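Local coordinates for outer surface protein (Bacillus cereus ATCC 14579, PDB 1X7F) that is uncharacterised but probably cleaves the glycosidic bond of 6-phospho-N-acetylmuramic acid in amino-sugar fragments of cell-wall origin, at residues L145-E155 and Y185-H196. Sequence-based numbering, arbitrary orientation.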
# COMPACT_ATOMS: atom_id res chain seq x y z
N LEU A 145 8.92 5.23 15.06
CA LEU A 145 10.21 5.65 14.55
C LEU A 145 10.13 5.97 13.05
O LEU A 145 9.23 5.48 12.35
CB LEU A 145 11.26 4.57 14.79
CG LEU A 145 11.48 4.05 16.21
CD1 LEU A 145 12.37 2.83 16.14
CD2 LEU A 145 12.09 5.11 17.13
N ASN A 146 11.06 6.79 12.59
CA ASN A 146 11.19 7.11 11.18
C ASN A 146 11.87 5.95 10.46
O ASN A 146 13.03 5.64 10.74
CB ASN A 146 12.00 8.41 11.01
CG ASN A 146 11.88 9.02 9.62
OD1 ASN A 146 11.50 8.36 8.64
ND2 ASN A 146 12.19 10.30 9.53
N VAL A 147 11.16 5.31 9.53
CA VAL A 147 11.73 4.22 8.73
C VAL A 147 12.70 4.75 7.66
O VAL A 147 13.64 4.05 7.27
CB VAL A 147 10.63 3.33 8.11
CG1 VAL A 147 11.22 2.09 7.43
CG2 VAL A 147 9.68 2.87 9.18
N SER A 148 12.48 6.00 7.24
CA SER A 148 13.14 6.57 6.06
C SER A 148 14.65 6.87 6.15
O SER A 148 15.22 7.40 5.21
CB SER A 148 12.39 7.81 5.57
OG SER A 148 11.02 7.52 5.33
N ASN A 149 15.27 6.53 7.28
CA ASN A 149 16.71 6.68 7.44
C ASN A 149 17.38 5.31 7.42
O ASN A 149 17.15 4.48 8.31
CB ASN A 149 17.03 7.43 8.74
CG ASN A 149 18.39 8.13 8.72
OD1 ASN A 149 19.17 8.01 7.77
ND2 ASN A 149 18.67 8.88 9.78
N ASP A 150 18.19 5.07 6.39
CA ASP A 150 18.79 3.75 6.15
C ASP A 150 20.08 3.54 6.94
O ASP A 150 21.17 3.41 6.38
CB ASP A 150 19.01 3.56 4.64
CG ASP A 150 19.65 2.21 4.29
OD1 ASP A 150 19.36 1.19 4.97
OD2 ASP A 150 20.46 2.10 3.35
N ILE A 151 19.93 3.50 8.26
CA ILE A 151 21.04 3.29 9.17
C ILE A 151 20.66 2.24 10.22
O ILE A 151 19.47 1.92 10.38
CB ILE A 151 21.46 4.62 9.84
CG1 ILE A 151 20.23 5.34 10.41
CG2 ILE A 151 22.22 5.50 8.85
CD1 ILE A 151 20.53 6.26 11.58
N ALA A 152 21.67 1.71 10.92
CA ALA A 152 21.45 0.74 11.99
C ALA A 152 20.92 1.44 13.24
O ALA A 152 21.57 1.49 14.30
CB ALA A 152 22.74 -0.01 12.29
N TYR A 153 19.71 1.99 13.10
CA TYR A 153 19.03 2.80 14.11
C TYR A 153 18.41 1.88 15.16
O TYR A 153 18.63 2.08 16.37
CB TYR A 153 17.96 3.66 13.41
CG TYR A 153 17.18 4.63 14.28
CD1 TYR A 153 15.83 4.89 14.01
CD2 TYR A 153 17.76 5.29 15.37
CE1 TYR A 153 15.09 5.77 14.78
CE2 TYR A 153 17.02 6.18 16.15
CZ TYR A 153 15.69 6.41 15.85
OH TYR A 153 14.93 7.27 16.59
N LEU A 154 17.67 0.88 14.70
CA LEU A 154 17.09 -0.15 15.57
C LEU A 154 18.11 -0.93 16.39
O LEU A 154 17.91 -1.14 17.59
CB LEU A 154 16.21 -1.12 14.76
CG LEU A 154 14.81 -0.66 14.36
CD1 LEU A 154 14.20 -1.63 13.35
CD2 LEU A 154 13.92 -0.53 15.58
N GLU A 155 19.20 -1.34 15.73
CA GLU A 155 20.29 -2.09 16.36
C GLU A 155 20.85 -1.33 17.56
O GLU A 155 21.27 -1.93 18.55
CB GLU A 155 21.42 -2.35 15.35
CG GLU A 155 20.96 -2.87 13.99
CD GLU A 155 20.71 -4.37 13.96
OE1 GLU A 155 21.26 -5.09 14.83
OE2 GLU A 155 19.98 -4.83 13.07
N TYR A 185 16.31 2.29 -2.27
CA TYR A 185 16.56 2.86 -0.95
C TYR A 185 15.38 2.57 -0.01
O TYR A 185 15.58 2.15 1.14
CB TYR A 185 16.85 4.38 -1.04
CG TYR A 185 17.05 5.06 0.30
CD1 TYR A 185 18.30 5.04 0.93
CD2 TYR A 185 16.00 5.74 0.93
CE1 TYR A 185 18.49 5.66 2.16
CE2 TYR A 185 16.18 6.36 2.16
CZ TYR A 185 17.42 6.31 2.77
OH TYR A 185 17.62 6.92 3.99
N PHE A 186 14.17 2.79 -0.51
CA PHE A 186 12.92 2.55 0.23
C PHE A 186 12.80 1.11 0.74
O PHE A 186 12.32 0.87 1.85
CB PHE A 186 11.73 2.91 -0.67
CG PHE A 186 10.41 2.34 -0.21
CD1 PHE A 186 9.62 3.03 0.70
CD2 PHE A 186 9.97 1.12 -0.70
CE1 PHE A 186 8.41 2.51 1.12
CE2 PHE A 186 8.75 0.59 -0.28
CZ PHE A 186 7.97 1.29 0.63
N ILE A 187 13.22 0.16 -0.10
CA ILE A 187 13.23 -1.25 0.26
C ILE A 187 14.26 -1.57 1.35
O ILE A 187 13.92 -2.23 2.33
CB ILE A 187 13.44 -2.12 -1.01
CG1 ILE A 187 12.24 -2.00 -1.98
CG2 ILE A 187 13.76 -3.59 -0.65
CD1 ILE A 187 10.90 -2.63 -1.52
N ARG A 188 15.50 -1.11 1.19
CA ARG A 188 16.52 -1.28 2.24
C ARG A 188 16.00 -0.80 3.60
O ARG A 188 16.11 -1.52 4.59
CB ARG A 188 17.84 -0.56 1.89
CG ARG A 188 18.67 -1.24 0.79
CD ARG A 188 20.13 -0.75 0.66
NE ARG A 188 20.26 0.70 0.61
CZ ARG A 188 20.18 1.45 -0.50
NH1 ARG A 188 19.98 0.90 -1.70
NH2 ARG A 188 20.32 2.77 -0.42
N CYS A 189 15.44 0.41 3.63
CA CYS A 189 14.86 1.01 4.84
C CYS A 189 13.78 0.13 5.45
O CYS A 189 13.82 -0.17 6.64
CB CYS A 189 14.24 2.38 4.53
SG CYS A 189 15.40 3.71 4.19
N SER A 190 12.81 -0.26 4.62
CA SER A 190 11.70 -1.10 5.06
C SER A 190 12.12 -2.51 5.52
O SER A 190 11.50 -3.07 6.42
CB SER A 190 10.63 -1.18 3.96
OG SER A 190 10.28 0.10 3.50
N GLU A 191 13.16 -3.06 4.89
CA GLU A 191 13.70 -4.38 5.26
C GLU A 191 14.40 -4.40 6.62
O GLU A 191 14.51 -5.46 7.24
CB GLU A 191 14.64 -4.91 4.18
CG GLU A 191 13.94 -5.68 3.08
CD GLU A 191 14.86 -6.09 1.94
OE1 GLU A 191 14.51 -7.03 1.20
OE2 GLU A 191 15.93 -5.45 1.78
N ARG A 192 14.88 -3.25 7.07
CA ARG A 192 15.47 -3.12 8.41
C ARG A 192 14.41 -3.36 9.48
O ARG A 192 14.67 -4.06 10.46
CB ARG A 192 16.05 -1.72 8.62
CG ARG A 192 17.36 -1.46 7.93
CD ARG A 192 17.86 -0.04 8.13
NE ARG A 192 19.14 0.20 7.48
CZ ARG A 192 20.31 -0.22 7.94
NH1 ARG A 192 20.38 -0.93 9.06
NH2 ARG A 192 21.42 0.05 7.27
N PHE A 193 13.23 -2.78 9.27
CA PHE A 193 12.14 -2.85 10.22
C PHE A 193 11.44 -4.21 10.18
O PHE A 193 10.96 -4.70 11.21
CB PHE A 193 11.16 -1.69 9.99
CG PHE A 193 11.55 -0.44 10.74
CD1 PHE A 193 12.73 0.24 10.43
CD2 PHE A 193 10.76 0.02 11.79
CE1 PHE A 193 13.11 1.38 11.14
CE2 PHE A 193 11.13 1.15 12.51
CZ PHE A 193 12.31 1.84 12.18
N LYS A 194 11.40 -4.80 9.00
CA LYS A 194 10.86 -6.15 8.79
C LYS A 194 11.77 -7.21 9.42
O LYS A 194 11.30 -8.16 10.05
CB LYS A 194 10.68 -6.39 7.28
CG LYS A 194 10.00 -7.70 6.93
CD LYS A 194 8.50 -7.53 6.78
CE LYS A 194 7.85 -8.90 6.66
NZ LYS A 194 6.49 -8.80 6.08
N LYS A 195 13.08 -7.05 9.25
CA LYS A 195 14.06 -7.95 9.86
C LYS A 195 13.83 -8.11 11.37
O LYS A 195 14.00 -9.19 11.91
CB LYS A 195 15.50 -7.47 9.60
CG LYS A 195 16.53 -8.59 9.73
CD LYS A 195 17.73 -8.19 10.57
CE LYS A 195 18.86 -7.61 9.73
NZ LYS A 195 20.19 -7.78 10.39
N HIS A 196 13.44 -7.02 12.02
CA HIS A 196 13.22 -7.01 13.47
C HIS A 196 11.76 -7.16 13.87
O HIS A 196 11.41 -6.97 15.03
CB HIS A 196 13.81 -5.73 14.06
CG HIS A 196 15.30 -5.66 13.97
ND1 HIS A 196 16.14 -6.37 14.81
CD2 HIS A 196 16.11 -4.97 13.13
CE1 HIS A 196 17.39 -6.12 14.49
NE2 HIS A 196 17.41 -5.28 13.47
O HOH W 1 14.91 1.95 8.08
O HOH W 2 20.23 7.01 5.24
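Asp150 turns its CG anti to the backbone N (chi1 180°) and meets two arginines one helical turn apart, while Arg192, extended from CG to NE, reaches out to it from helix 183-195. The three form a salt-bridge network in which one carboxylate, with two oxygens to share, probably offsets part of both positive charges. Arg192 NE donates to Asp150 OD1 at 2.7 Å, on its anti side but somewhat out of the carboxylate plane; Arg188, bent at chi3 (-49°), brings NE to Asp150 OD2 from above that plane at 3.1 Å, nearly straight at 172°. The carbonyl of Ile151 lies over one face of the Arg192 guanidinium. Near the N-terminal end of 185-196, Tyr185 uses its OH twice, donating to Ser148 O at 2.7 Å and accepting from Asp150 N at 3.1 Å, which ties down the loop backbone. Deeper in, an aromatic ring suits Phe193 because both faces take methyls in CH-pi contacts: Val147 CG2 sits 3.9 Å from the ring centroid, Leu154 CD1 covers the opposite face, and Leu145 CB meets the edge. Beyond it, His196 NE2 donates in its ring plane to Glu155 OE2 at 2.6 Å. The end of strand 142-146, its following loop and the start of helix 153-157 thus pack against helix 183-195, which follows the next strand, 167-170, consistent with a (beta/alpha)8 barrel as in alpha-amylase-like glycosidases.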